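Local coordinates for protein alpha-rhamnosidase (Dictyoglomus thermophilum, PDB 6I60) that probably hydrolyses terminal non-reducing alpha-L-rhamnose residues from alpha-L-rhamnosides, at residues K529-I534 with T563-I568; D522-Y527 with Q574-K579; G505-A510 with D546-Y551; V581-Y586 with K646-E651. All blocks are in the same frame, centred on the assembly; numbering follows the deposited sequence.

Interaction 1. Residues K529-I534 with T563-I568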
loop_
_atom_site.group_PDB
_atom_site.type_symbol
_atom_site.label_atom_id
_atom_site.label_comp_id
_atom_site.label_asym_id
_atom_site.label_seq_id
_atom_site.Cartn_x
_atom_site.Cartn_y
_atom_site.Cartn_z
ATOM N N LYS A 529 7.494 5.535 1.284
ATOM C CA LYS A 529 7.713 5.428 2.722
ATOM C C LYS A 529 8.211 4.039 3.100
ATOM O O LYS A 529 9.088 3.902 3.961
ATOM C CB LYS A 529 6.422 5.762 3.472
ATOM C CG LYS A 529 6.522 5.619 4.982
ATOM C CD LYS A 529 5.684 4.458 5.478
ATOM C CE LYS A 529 5.657 4.402 6.995
ATOM N NZ LYS A 529 5.755 3.003 7.493
ATOM N N TYR A 530 7.665 2.996 2.468
ATOM C CA TYR A 530 8.089 1.638 2.789
ATOM C C TYR A 530 9.491 1.358 2.265
ATOM O O TYR A 530 10.263 0.628 2.899
ATOM C CB TYR A 530 7.094 0.624 2.225
ATOM C CG TYR A 530 7.344 -0.789 2.701
ATOM C CD1 TYR A 530 7.393 -1.087 4.058
ATOM C CD2 TYR A 530 7.537 -1.825 1.795
ATOM C CE1 TYR A 530 7.623 -2.380 4.500
ATOM C CE2 TYR A 530 7.769 -3.121 2.229
ATOM C CZ TYR A 530 7.811 -3.393 3.582
ATOM O OH TYR A 530 8.042 -4.678 4.017
ATOM N N LEU A 531 9.833 1.922 1.103
ATOM C CA LEU A 531 11.191 1.780 0.589
ATOM C C LEU A 531 12.205 2.396 1.540
ATOM O O LEU A 531 13.333 1.899 1.656
ATOM C CB LEU A 531 11.299 2.416 -0.796
ATOM C CG LEU A 531 10.922 1.515 -1.973
ATOM C CD1 LEU A 531 11.107 2.246 -3.294
ATOM C CD2 LEU A 531 11.738 0.232 -1.941
ATOM N N ASN A 532 11.826 3.473 2.228
ATOM C CA ASN A 532 12.692 4.023 3.262
ATOM C C ASN A 532 12.817 3.063 4.437
ATOM O O ASN A 532 13.891 2.946 5.037
ATOM C CB ASN A 532 12.160 5.378 3.732
ATOM C CG ASN A 532 12.463 6.494 2.753
ATOM O OD1 ASN A 532 13.401 6.408 1.960
ATOM N ND2 ASN A 532 11.665 7.553 2.804
ATOM N N ASP A 533 11.723 2.376 4.787
ATOM C CA ASP A 533 11.766 1.425 5.895
ATOM C C ASP A 533 12.748 0.297 5.612
ATOM O O ASP A 533 13.471 -0.149 6.511
ATOM C CB ASP A 533 10.370 0.862 6.162
ATOM C CG ASP A 533 9.421 1.899 6.734
ATOM O OD1 ASP A 533 9.884 3.005 7.082
ATOM O OD2 ASP A 533 8.210 1.605 6.834
ATOM N N ILE A 534 12.785 -0.180 4.366
ATOM C CA ILE A 534 13.764 -1.191 3.985
ATOM C C ILE A 534 15.172 -0.615 4.048
ATOM O O ILE A 534 16.120 -1.295 4.460
ATOM C CB ILE A 534 13.433 -1.744 2.586
ATOM C CG1 ILE A 534 12.052 -2.400 2.595
ATOM C CG2 ILE A 534 14.497 -2.726 2.126
ATOM C CD1 ILE A 534 11.234 -2.106 1.362
ATOM N N THR A 563 13.933 -9.576 -2.149
ATOM C CA THR A 563 13.849 -8.955 -3.466
ATOM C C THR A 563 12.869 -7.789 -3.506
ATOM O O THR A 563 12.820 -7.081 -4.518
ATOM C CB THR A 563 13.444 -9.993 -4.512
ATOM O OG1 THR A 563 13.608 -9.440 -5.824
ATOM C CG2 THR A 563 11.993 -10.399 -4.318
ATOM N N ALA A 564 12.098 -7.574 -2.437
ATOM C CA ALA A 564 11.119 -6.495 -2.416
ATOM C C ALA A 564 11.764 -5.118 -2.485
ATOM O O ALA A 564 11.090 -4.151 -2.856
ATOM C CB ALA A 564 10.255 -6.597 -1.158
ATOM N N TYR A 565 13.049 -5.004 -2.137
ATOM C CA TYR A 565 13.715 -3.706 -2.190
ATOM C C TYR A 565 13.845 -3.214 -3.626
ATOM O O TYR A 565 13.412 -2.103 -3.953
ATOM C CB TYR A 565 15.087 -3.790 -1.521
ATOM C CG TYR A 565 15.663 -2.444 -1.132
ATOM C CD1 TYR A 565 14.863 -1.311 -1.085
ATOM C CD2 TYR A 565 17.009 -2.310 -0.811
ATOM C CE1 TYR A 565 15.384 -0.082 -0.730
ATOM C CE2 TYR A 565 17.539 -1.084 -0.455
ATOM C CZ TYR A 565 16.722 0.026 -0.416
ATOM O OH TYR A 565 17.243 1.250 -0.061
ATOM N N ILE A 566 14.438 -4.027 -4.500
ATOM C CA ILE A 566 14.622 -3.603 -5.884
ATOM C C ILE A 566 13.333 -3.752 -6.686
ATOM O O ILE A 566 13.090 -2.978 -7.619
ATOM C CB ILE A 566 15.769 -4.388 -6.540
ATOM C CG1 ILE A 566 15.498 -5.886 -6.457
ATOM C CG2 ILE A 566 17.089 -4.077 -5.873
ATOM C CD1 ILE A 566 15.677 -6.583 -7.763
ATOM N N THR A 567 12.496 -4.736 -6.351
ATOM C CA THR A 567 11.286 -4.977 -7.132
ATOM C C THR A 567 10.288 -3.839 -6.963
ATOM O O THR A 567 9.798 -3.278 -7.949
ATOM C CB THR A 567 10.654 -6.311 -6.731
ATOM O OG1 THR A 567 11.486 -7.388 -7.178
ATOM C CG2 THR A 567 9.268 -6.455 -7.345
ATOM N N ILE A 568 9.976 -3.483 -5.714
ATOM C CA ILE A 568 9.026 -2.400 -5.473
ATOM C C ILE A 568 9.563 -1.091 -6.034
ATOM O O ILE A 568 8.814 -0.288 -6.605
ATOM C CB ILE A 568 8.707 -2.294 -3.970
ATOM C CG1 ILE A 568 7.966 -3.547 -3.499
ATOM C CG2 ILE A 568 7.880 -1.054 -3.681
ATOM C CD1 ILE A 568 7.786 -3.625 -2.001
#
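Ile534 and Tyr565 form the close part of this helix-helix contact. The CG2 methyl of Ile534 lies over one face of the Tyr565 ring, 3.7 Å from its centroid and 22° off the ring normal, a CH-pi contact displaced toward the CG-CD1 side. Ile534 holds CG2 anti to its backbone N (CG1 at chi1 -61°), which turns that methyl rather than the longer branch onto the ring. The same ring is met at its edge, in plane, by Leu531, whose CD2 comes 3.6 Å from CD1 of Tyr565. CD2 of Leu531 also rests 3.5 Å from the backbone O of Tyr565, so that Leu531 fills the angle between ring and main chain. The hydroxyl of Tyr565 is hydrogen-bonded to His585, while Phe589 meets the Tyr565 ring edge to face. Two partners beyond the pair thus help to fix the rotation of the ring.

Packing is looser around Ile568. CG2 of Ile568 is 4.3 Å from CG of Leu531, and CD1 of Ile568 stands at the edge of the Tyr530 ring, 4.2 Å from CD2 of Tyr530. No hydrogen bond joins the segments here, and this side does not open to solvent, since all five touching residues are buried. The axes of segments 529-534 and 564-568 approach to 10.1 Å with their directions 153° apart. This is a nearly antiparallel helix pair of the kind from which the (alpha/alpha)6 barrel of six-hairpin glycosidases is built, and both segments lie in that domain.

Interaction 2. Residues D522-Y527 with Q574-K579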
loop_
_atom_site.group_PDB
_atom_site.type_symbol
_atom_site.label_atom_id
_atom_site.label_comp_id
_atom_site.label_asym_id
_atom_site.label_seq_id
_atom_site.Cartn_x
_atom_site.Cartn_y
_atom_site.Cartn_z
ATOM N N ASP A 522 -3.575 4.077 -5.611
ATOM C CA ASP A 522 -2.439 4.988 -5.704
ATOM C C ASP A 522 -1.453 4.636 -4.596
ATOM O O ASP A 522 -1.726 4.878 -3.415
ATOM C CB ASP A 522 -2.909 6.435 -5.592
ATOM C CG ASP A 522 -1.793 7.436 -5.832
ATOM O OD1 ASP A 522 -2.098 8.609 -6.141
ATOM O OD2 ASP A 522 -0.611 7.053 -5.709
ATOM N N MET A 523 -0.305 4.069 -4.970
ATOM C CA MET A 523 0.624 3.505 -3.999
ATOM C C MET A 523 2.004 4.145 -3.998
ATOM O O MET A 523 2.859 3.713 -3.215
ATOM C CB MET A 523 0.784 1.996 -4.235
ATOM C CG MET A 523 -0.523 1.238 -4.359
ATOM S SD MET A 523 -1.182 0.742 -2.761
ATOM C CE MET A 523 0.313 0.220 -1.925
ATOM N N ILE A 524 2.256 5.151 -4.841
ATOM C CA ILE A 524 3.607 5.700 -4.938
ATOM C C ILE A 524 4.007 6.389 -3.637
ATOM O O ILE A 524 5.161 6.296 -3.202
ATOM C CB ILE A 524 3.726 6.646 -6.148
ATOM C CG1 ILE A 524 5.140 7.225 -6.223
ATOM C CG2 ILE A 524 2.687 7.758 -6.078
ATOM C CD1 ILE A 524 5.689 7.319 -7.619
ATOM N N GLY A 525 3.066 7.079 -2.988
ATOM C CA GLY A 525 3.360 7.658 -1.689
ATOM C C GLY A 525 3.538 6.612 -0.609
ATOM O O GLY A 525 4.354 6.785 0.301
ATOM N N PHE A 526 2.788 5.511 -0.697
ATOM C CA PHE A 526 2.906 4.445 0.290
ATOM C C PHE A 526 4.223 3.694 0.139
ATOM O O PHE A 526 4.899 3.404 1.135
ATOM C CB PHE A 526 1.723 3.488 0.157
ATOM C CG PHE A 526 1.613 2.498 1.276
ATOM C CD1 PHE A 526 0.986 2.841 2.461
ATOM C CD2 PHE A 526 2.133 1.221 1.141
ATOM C CE1 PHE A 526 0.880 1.928 3.495
ATOM C CE2 PHE A 526 2.033 0.304 2.171
ATOM C CZ PHE A 526 1.404 0.656 3.348
ATOM N N TYR A 527 4.608 3.372 -1.098
ATOM C CA TYR A 527 5.805 2.568 -1.308
ATOM C C TYR A 527 7.078 3.371 -1.077
ATOM O O TYR A 527 8.096 2.805 -0.664
ATOM C CB TYR A 527 5.791 1.969 -2.714
ATOM C CG TYR A 527 4.874 0.775 -2.835
ATOM C CD1 TYR A 527 4.739 -0.127 -1.789
ATOM C CD2 TYR A 527 4.138 0.552 -3.991
ATOM C CE1 TYR A 527 3.901 -1.217 -1.890
ATOM C CE2 TYR A 527 3.296 -0.538 -4.103
ATOM C CZ TYR A 527 3.182 -1.418 -3.049
ATOM O OH TYR A 527 2.345 -2.505 -3.152
ATOM N N GLN A 574 8.372 1.796 -13.199
ATOM C CA GLN A 574 7.672 1.209 -14.338
ATOM C C GLN A 574 6.278 1.803 -14.503
ATOM O O GLN A 574 5.867 2.130 -15.623
ATOM C CB GLN A 574 7.594 -0.310 -14.175
ATOM C CG GLN A 574 6.734 -1.017 -15.215
ATOM C CD GLN A 574 6.555 -2.502 -14.924
ATOM O OE1 GLN A 574 6.455 -2.914 -13.768
ATOM N NE2 GLN A 574 6.512 -3.311 -15.979
ATOM N N TYR A 575 5.541 1.958 -13.404
ATOM C CA TYR A 575 4.149 2.383 -13.465
ATOM C C TYR A 575 3.948 3.862 -13.163
ATOM O O TYR A 575 2.838 4.370 -13.356
ATOM C CB TYR A 575 3.303 1.545 -12.498
ATOM C CG TYR A 575 3.009 0.153 -13.012
ATOM C CD1 TYR A 575 2.084 -0.052 -14.028
ATOM C CD2 TYR A 575 3.661 -0.955 -12.486
ATOM C CE1 TYR A 575 1.813 -1.322 -14.504
ATOM C CE2 TYR A 575 3.397 -2.229 -12.956
ATOM C CZ TYR A 575 2.473 -2.407 -13.965
ATOM O OH TYR A 575 2.208 -3.671 -14.435
ATOM N N TYR A 576 4.981 4.566 -12.702
ATOM C CA TYR A 576 4.870 5.990 -12.425
ATOM C C TYR A 576 5.937 6.839 -13.101
ATOM O O TYR A 576 5.787 8.066 -13.132
ATOM C CB TYR A 576 4.925 6.253 -10.913
ATOM C CG TYR A 576 3.799 5.622 -10.127
ATOM C CD1 TYR A 576 3.973 4.400 -9.492
ATOM C CD2 TYR A 576 2.568 6.253 -10.010
ATOM C CE1 TYR A 576 2.946 3.818 -8.766
ATOM C CE2 TYR A 576 1.535 5.680 -9.285
ATOM C CZ TYR A 576 1.731 4.462 -8.665
ATOM O OH TYR A 576 0.711 3.883 -7.946
ATOM N N GLY A 577 6.996 6.242 -13.636
ATOM C CA GLY A 577 8.058 7.017 -14.255
ATOM C C GLY A 577 8.854 7.858 -13.281
ATOM O O GLY A 577 9.204 9.002 -13.599
ATOM N N ASP A 578 9.145 7.322 -12.101
ATOM C CA ASP A 578 9.898 8.023 -11.063
ATOM C C ASP A 578 11.299 7.419 -11.019
ATOM O O ASP A 578 11.579 6.520 -10.225
ATOM C CB ASP A 578 9.197 7.916 -9.710
ATOM C CG ASP A 578 9.880 8.740 -8.636
ATOM O OD1 ASP A 578 10.696 9.615 -8.990
ATOM O OD2 ASP A 578 9.600 8.513 -7.439
ATOM N N LYS A 579 12.182 7.921 -11.886
ATOM C CA LYS A 579 13.567 7.471 -11.887
ATOM C C LYS A 579 14.345 7.974 -10.680
ATOM O O LYS A 579 15.428 7.448 -10.398
ATOM C CB LYS A 579 14.267 7.915 -13.174
ATOM C CG LYS A 579 14.258 9.420 -13.403
ATOM C CD LYS A 579 14.797 9.774 -14.783
ATOM C CE LYS A 579 16.242 10.244 -14.713
ATOM N NZ LYS A 579 16.957 10.048 -16.007
#
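Tyr576 lies alongside Ile524 with its ring turned flat against the isoleucine, the two side chains running in opposite directions. CB of Ile524 sits over the centre of one ring face, 3.8 Å from the centroid and almost along the ring normal, a well-centred CH-pi contact. CG1 of Ile524 is anti to its backbone N (chi1 179°), and this carries CD1 back along the tyrosine to its root, 3.5 Å from CB of Tyr576. The CG2 branch leans instead toward CE2, so the isoleucine follows the ring over much of its length. CD1 also borders the carboxylate of Asp578, at 4.1 Å from OD2.

At the far end of the ring, the hydroxyl reaches the residue just before helix 524-535. Met523 N donates to OH of Tyr576 over 3.2 Å in a nearly straight bond (172°). Asp522 flanks the same oxygen, its carboxylate plane 25° from that of the ring, without a bond between them. The tyrosine therefore joins the end of helix 564-576 to the start of helix 524-535 by two kinds of chemistry: its face packs against hydrocarbon, while its oxygen satisfies a backbone N-H as acceptor.

Interaction 3. Residues G505-A510 with D546-Y551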
loop_
_atom_site.group_PDB
_atom_site.type_symbol
_atom_site.label_atom_id
_atom_site.label_comp_id
_atom_site.label_asym_id
_atom_site.label_seq_id
_atom_site.Cartn_x
_atom_site.Cartn_y
_atom_site.Cartn_z
ATOM N N GLY A 505 5.345 -6.687 8.612
ATOM C CA GLY A 505 5.610 -6.292 7.244
ATOM C C GLY A 505 6.488 -7.282 6.507
ATOM O O GLY A 505 7.629 -6.965 6.156
ATOM N N TRP A 506 5.966 -8.484 6.271
ATOM C CA TRP A 506 6.730 -9.512 5.579
ATOM C C TRP A 506 7.053 -9.069 4.156
ATOM O O TRP A 506 6.169 -8.653 3.403
ATOM C CB TRP A 506 5.953 -10.827 5.568
ATOM C CG TRP A 506 5.963 -11.535 6.890
ATOM C CD1 TRP A 506 5.062 -11.393 7.904
ATOM C CD2 TRP A 506 6.922 -12.498 7.338
ATOM N NE1 TRP A 506 5.401 -12.207 8.959
ATOM C CE2 TRP A 506 6.539 -12.897 8.635
ATOM C CE3 TRP A 506 8.070 -13.062 6.772
ATOM C CZ2 TRP A 506 7.262 -13.831 9.374
ATOM C CZ3 TRP A 506 8.784 -13.989 7.504
ATOM C CH2 TRP A 506 8.379 -14.364 8.792
ATOM N N MET A 507 8.333 -9.170 3.793
ATOM C CA MET A 507 8.799 -8.630 2.519
ATOM C C MET A 507 8.291 -9.436 1.331
ATOM O O MET A 507 8.049 -8.867 0.259
ATOM C CB MET A 507 10.324 -8.580 2.510
ATOM C CG MET A 507 10.907 -7.478 3.371
ATOM S SD MET A 507 11.089 -5.939 2.455
ATOM C CE MET A 507 12.693 -6.199 1.692
ATOM N N GLY A 508 8.129 -10.751 1.491
ATOM C CA GLY A 508 7.697 -11.571 0.370
ATOM C C GLY A 508 6.267 -11.279 -0.049
ATOM O O GLY A 508 5.973 -11.127 -1.238
ATOM N N ASP A 509 5.358 -11.197 0.925
ATOM C CA ASP A 509 3.962 -10.920 0.608
ATOM C C ASP A 509 3.794 -9.541 -0.015
ATOM O O ASP A 509 2.941 -9.356 -0.891
ATOM C CB ASP A 509 3.104 -11.043 1.867
ATOM C CG ASP A 509 3.358 -12.334 2.621
ATOM O OD1 ASP A 509 4.509 -12.819 2.598
ATOM O OD2 ASP A 509 2.407 -12.863 3.236
ATOM N N ALA A 510 4.601 -8.568 0.416
ATOM C CA ALA A 510 4.502 -7.224 -0.139
ATOM C C ALA A 510 5.043 -7.159 -1.560
ATOM O O ALA A 510 4.562 -6.357 -2.370
ATOM C CB ALA A 510 5.245 -6.233 0.755
ATOM N N ASP A 546 13.385 -10.302 6.878
ATOM C CA ASP A 546 12.209 -10.857 6.217
ATOM C C ASP A 546 10.955 -10.051 6.532
ATOM O O ASP A 546 10.001 -10.063 5.746
ATOM C CB ASP A 546 12.018 -12.321 6.612
ATOM C CG ASP A 546 12.843 -13.265 5.758
ATOM O OD1 ASP A 546 13.161 -12.901 4.605
ATOM O OD2 ASP A 546 13.175 -14.369 6.237
ATOM N N VAL A 547 10.932 -9.350 7.667
ATOM C CA VAL A 547 9.858 -8.422 7.995
ATOM C C VAL A 547 10.453 -7.028 8.154
ATOM O O VAL A 547 11.531 -6.858 8.735
ATOM C CB VAL A 547 9.073 -8.854 9.256
ATOM C CG1 VAL A 547 8.806 -10.349 9.230
ATOM C CG2 VAL A 547 9.798 -8.474 10.533
ATOM N N ILE A 548 9.768 -6.038 7.591
ATOM C CA ILE A 548 10.194 -4.642 7.658
ATOM C C ILE A 548 8.977 -3.796 8.016
ATOM O O ILE A 548 7.954 -3.872 7.320
ATOM C CB ILE A 548 10.820 -4.172 6.334
ATOM C CG1 ILE A 548 11.928 -5.124 5.877
ATOM C CG2 ILE A 548 11.354 -2.757 6.475
ATOM C CD1 ILE A 548 13.200 -5.014 6.670
ATOM N N PRO A 549 9.026 -2.980 9.084
ATOM C CA PRO A 549 10.136 -2.773 10.025
ATOM C C PRO A 549 10.476 -4.021 10.840
ATOM O O PRO A 549 9.595 -4.843 11.092
ATOM C CB PRO A 549 9.616 -1.658 10.941
ATOM C CG PRO A 549 8.528 -0.999 10.171
ATOM C CD PRO A 549 7.891 -2.094 9.383
ATOM N N PRO A 550 11.739 -4.157 11.245
ATOM C CA PRO A 550 12.201 -5.399 11.890
ATOM C C PRO A 550 11.839 -5.473 13.371
ATOM O O PRO A 550 12.703 -5.583 14.246
ATOM C CB PRO A 550 13.715 -5.341 11.657
ATOM C CG PRO A 550 14.028 -3.886 11.664
ATOM C CD PRO A 550 12.830 -3.179 11.081
ATOM N N TYR A 551 10.537 -5.411 13.665
ATOM C CA TYR A 551 10.084 -5.718 15.016
ATOM C C TYR A 551 10.444 -7.152 15.385
ATOM O O TYR A 551 10.803 -7.438 16.533
ATOM C CB TYR A 551 8.578 -5.485 15.136
ATOM C CG TYR A 551 8.138 -4.108 14.689
ATOM C CD1 TYR A 551 8.501 -2.975 15.407
ATOM C CD2 TYR A 551 7.362 -3.940 13.549
ATOM C CE1 TYR A 551 8.102 -1.714 15.002
ATOM C CE2 TYR A 551 6.960 -2.682 13.134
ATOM C CZ TYR A 551 7.331 -1.575 13.866
ATOM O OH TYR A 551 6.932 -0.322 13.460
#
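The carbonyl oxygen of Gly505 is gripped from several directions. Ile548 N donates to it over 2.7 Å from above the carbonyl plane, CA of Val547 adds a C-H...O contact, and the hydroxyl of Tyr530 supplies a weak hydrogen bond. A second main-chain bond, Met507 N to Asp546 O at 2.7 Å, completes a single antiparallel beta bridge in which Trp506 and Val547 are the non-hydrogen-bonded pair. The bridge ties the start of helix 507-512, where Trp506 holds the N-cap position, to the loop before helix 559-562 in the six-hairpin glycosidase domain. Gly505 CA also approaches Ile548 O, at 3.4 Å, with its hydrogen directed at that oxygen.

The side chains continue the contact beyond the backbones. Met507, bent at chi2 and chi3, brings CG to 3.6 Å from CG1 of Ile548, and its sulfur lies against the same carbon. The indole NE1 of Trp506 is hydrogen-bonded to Glu502, and the carboxylate of Asp546 is held by Tyr610 and Lys609. A triethylene glycol, probably from the crystallisation liquor, is hydrogen-bonded to Asp509 OD1. Val547 has CG1 anti to its carbonyl carbon (chi1 -43°), which turns this methyl onto the indole: CG1 stands over the six-membered ring of Trp506, 3.5 Å from the centroid and 16° off the normal.

Interaction 4. Residues V581-Y586 with K646-E651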
loop_
_atom_site.group_PDB
_atom_site.type_symbol
_atom_site.label_atom_id
_atom_site.label_comp_id
_atom_site.label_asym_id
_atom_site.label_seq_id
_atom_site.Cartn_x
_atom_site.Cartn_y
_atom_site.Cartn_z
ATOM N N VAL A 581 13.521 7.723 -7.473
ATOM C CA VAL A 581 13.535 6.711 -6.425
ATOM C C VAL A 581 14.525 5.601 -6.745
ATOM O O VAL A 581 14.931 4.856 -5.845
ATOM C CB VAL A 581 12.121 6.142 -6.203
ATOM C CG1 VAL A 581 11.803 5.072 -7.235
ATOM C CG2 VAL A 581 11.992 5.585 -4.793
ATOM N N LEU A 582 14.932 5.474 -8.009
ATOM C CA LEU A 582 15.953 4.497 -8.365
ATOM C C LEU A 582 17.345 4.982 -7.981
ATOM O O LEU A 582 18.177 4.189 -7.530
ATOM C CB LEU A 582 15.883 4.187 -9.861
ATOM C CG LEU A 582 14.662 3.390 -10.328
ATOM C CD1 LEU A 582 14.859 2.892 -11.751
ATOM C CD2 LEU A 582 14.378 2.229 -9.387
ATOM N N GLU A 583 17.615 6.280 -8.146
ATOM C CA GLU A 583 18.908 6.825 -7.740
ATOM C C GLU A 583 19.019 6.947 -6.226
ATOM O O GLU A 583 20.104 6.749 -5.667
ATOM C CB GLU A 583 19.137 8.191 -8.389
ATOM C CG GLU A 583 18.606 8.316 -9.809
ATOM C CD GLU A 583 18.723 9.730 -10.351
ATOM O OE1 GLU A 583 18.735 9.895 -11.591
ATOM O OE2 GLU A 583 18.802 10.675 -9.537
ATOM N N GLU A 584 17.914 7.266 -5.550
ATOM C CA GLU A 584 17.951 7.468 -4.106
ATOM C C GLU A 584 18.295 6.185 -3.357
ATOM O O GLU A 584 18.919 6.242 -2.290
ATOM C CB GLU A 584 16.610 8.027 -3.632
ATOM C CG GLU A 584 16.503 8.236 -2.135
ATOM C CD GLU A 584 15.095 8.586 -1.703
ATOM O OE1 GLU A 584 14.785 8.439 -0.501
ATOM O OE2 GLU A 584 14.299 9.011 -2.570
ATOM N N HIS A 585 17.913 5.024 -3.895
ATOM C CA HIS A 585 18.158 3.741 -3.245
ATOM C C HIS A 585 19.133 2.865 -4.028
ATOM O O HIS A 585 19.231 1.663 -3.757
ATOM C CB HIS A 585 16.841 2.993 -3.031
ATOM C CG HIS A 585 15.946 3.616 -2.006
ATOM N ND1 HIS A 585 16.159 3.483 -0.650
ATOM C CD2 HIS A 585 14.828 4.369 -2.137
ATOM C CE1 HIS A 585 15.214 4.131 0.008
ATOM N NE2 HIS A 585 14.394 4.678 -0.871
ATOM N N TYR A 586 19.862 3.442 -4.988
ATOM C CA TYR A 586 20.724 2.632 -5.846
ATOM C C TYR A 586 21.859 1.991 -5.058
ATOM O O TYR A 586 22.209 0.830 -5.301
ATOM C CB TYR A 586 21.281 3.477 -6.991
ATOM C CG TYR A 586 22.100 2.676 -7.976
ATOM C CD1 TYR A 586 23.489 2.668 -7.910
ATOM C CD2 TYR A 586 21.487 1.917 -8.965
ATOM C CE1 TYR A 586 24.242 1.931 -8.803
ATOM C CE2 TYR A 586 22.233 1.177 -9.867
ATOM C CZ TYR A 586 23.612 1.188 -9.780
ATOM O OH TYR A 586 24.365 0.456 -10.669
ATOM N N LYS A 646 21.954 0.886 -16.379
ATOM C CA LYS A 646 21.959 1.463 -17.718
ATOM C C LYS A 646 21.061 2.690 -17.799
ATOM O O LYS A 646 21.362 3.628 -18.547
ATOM C CB LYS A 646 21.525 0.418 -18.744
ATOM C CG LYS A 646 21.554 0.915 -20.180
ATOM C CD LYS A 646 21.477 -0.234 -21.168
ATOM C CE LYS A 646 21.982 0.186 -22.537
ATOM N NZ LYS A 646 23.084 1.185 -22.437
ATOM N N LEU A 647 19.965 2.705 -17.036
ATOM C CA LEU A 647 19.071 3.858 -17.038
ATOM C C LEU A 647 19.756 5.092 -16.467
ATOM O O LEU A 647 19.613 6.194 -17.008
ATOM C CB LEU A 647 17.807 3.541 -16.244
ATOM C CG LEU A 647 16.762 2.671 -16.938
ATOM C CD1 LEU A 647 15.825 2.047 -15.913
ATOM C CD2 LEU A 647 15.992 3.491 -17.959
ATOM N N LEU A 648 20.498 4.930 -15.370
ATOM C CA LEU A 648 21.155 6.058 -14.724
ATOM C C LEU A 648 22.469 6.449 -15.388
ATOM O O LEU A 648 23.061 7.460 -14.997
ATOM C CB LEU A 648 21.404 5.746 -13.246
ATOM C CG LEU A 648 20.196 5.228 -12.461
ATOM C CD1 LEU A 648 20.517 5.125 -10.978
ATOM C CD2 LEU A 648 18.989 6.120 -12.690
ATOM N N GLY A 649 22.937 5.683 -16.370
ATOM C CA GLY A 649 24.161 6.006 -17.073
ATOM C C GLY A 649 25.420 5.366 -16.532
ATOM O O GLY A 649 26.515 5.731 -16.973
ATOM N N LYS A 650 25.305 4.425 -15.595
ATOM C CA LYS A 650 26.469 3.739 -15.034
ATOM C C LYS A 650 26.851 2.596 -15.970
ATOM O O LYS A 650 26.429 1.453 -15.796
ATOM C CB LYS A 650 26.171 3.234 -13.628
ATOM C CG LYS A 650 25.368 4.207 -12.775
ATOM C CD LYS A 650 25.821 4.166 -11.322
ATOM C CE LYS A 650 25.102 5.213 -10.482
ATOM N NZ LYS A 650 25.884 5.579 -9.265
ATOM N N GLU A 651 27.671 2.914 -16.977
ATOM C CA GLU A 651 28.040 1.913 -17.978
ATOM C C GLU A 651 28.862 0.785 -17.367
ATOM O O GLU A 651 28.688 -0.382 -17.734
ATOM C CB GLU A 651 28.808 2.571 -19.123
ATOM C CG GLU A 651 27.960 3.483 -19.996
ATOM C CD GLU A 651 26.650 2.840 -20.411
ATOM O OE1 GLU A 651 25.600 3.202 -19.836
ATOM O OE2 GLU A 651 26.668 1.976 -21.313
#
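Tyr586 places CG anti to its backbone N (chi1 -176°), and Leu648 places CG anti to its carbonyl carbon (chi1 -50°); these settings bring the tyrosine ring and the leucine methyls together. Leu648 stands at the end of helix 626-648, which closes in a Schellman motif with Gly649, at positive phi, as its C-prime residue. The whole contact joins this helix end, within the six-hairpin glycosidase domain, to the short helix 580-584 and the start of helix 586-599.

Leu648 lies at the centre of the contact. Its two methyls divide the work: CD1 of Leu648 lies 3.9 Å from CD2 of Tyr586, while CD2 of Leu648 packs 3.6 Å from CG of Glu583, whose chain extends past it. Lys650, following the Schellman turn, bends at chi2 and passes along the tyrosine in the opposite direction, with CD of Lys650 3.7 Å from CE1 of Tyr586. The hydroxyl of Tyr586 is hydrogen-bonded to Asp653 on helix 651-672, so the hydroxyl is fixed while Leu648 and Lys650 pack along the ring. Tyr586 and Leu582 are buried, whereas Glu583, Leu647 and Lys650 border the solvent; Glu583 makes a weak hydrogen bond to a triethylene glycol probably taken up from the crystallisation liquor. On the side of helix 564-576 the contact thins to two leucines, with CD1 of Leu582 4.4 Å from CD1 of Leu647.

How the interactions relate
All four contacts lie in the six-hairpin glycosidase domain. Interactions 1 and 2 share helices 524-535 and 564-576, with centres 12 Å apart, so the helix pair is joined at two levels; along the chain the first is nested inside the second. Interaction 3 (centre about 10 Å from that of interaction 1) alternates with it in sequence, bringing helix 507-512 and a long loop against helix 524-535. Interaction 4 (centre about 15 Å from that of interaction 1) follows in series and touches it where Tyr565 meets His585. The centres of interactions 3 and 4 are about 25 Å apart, without touching. Helix packing thus links the loop, the helix pair and helices 580-584 and 626-648.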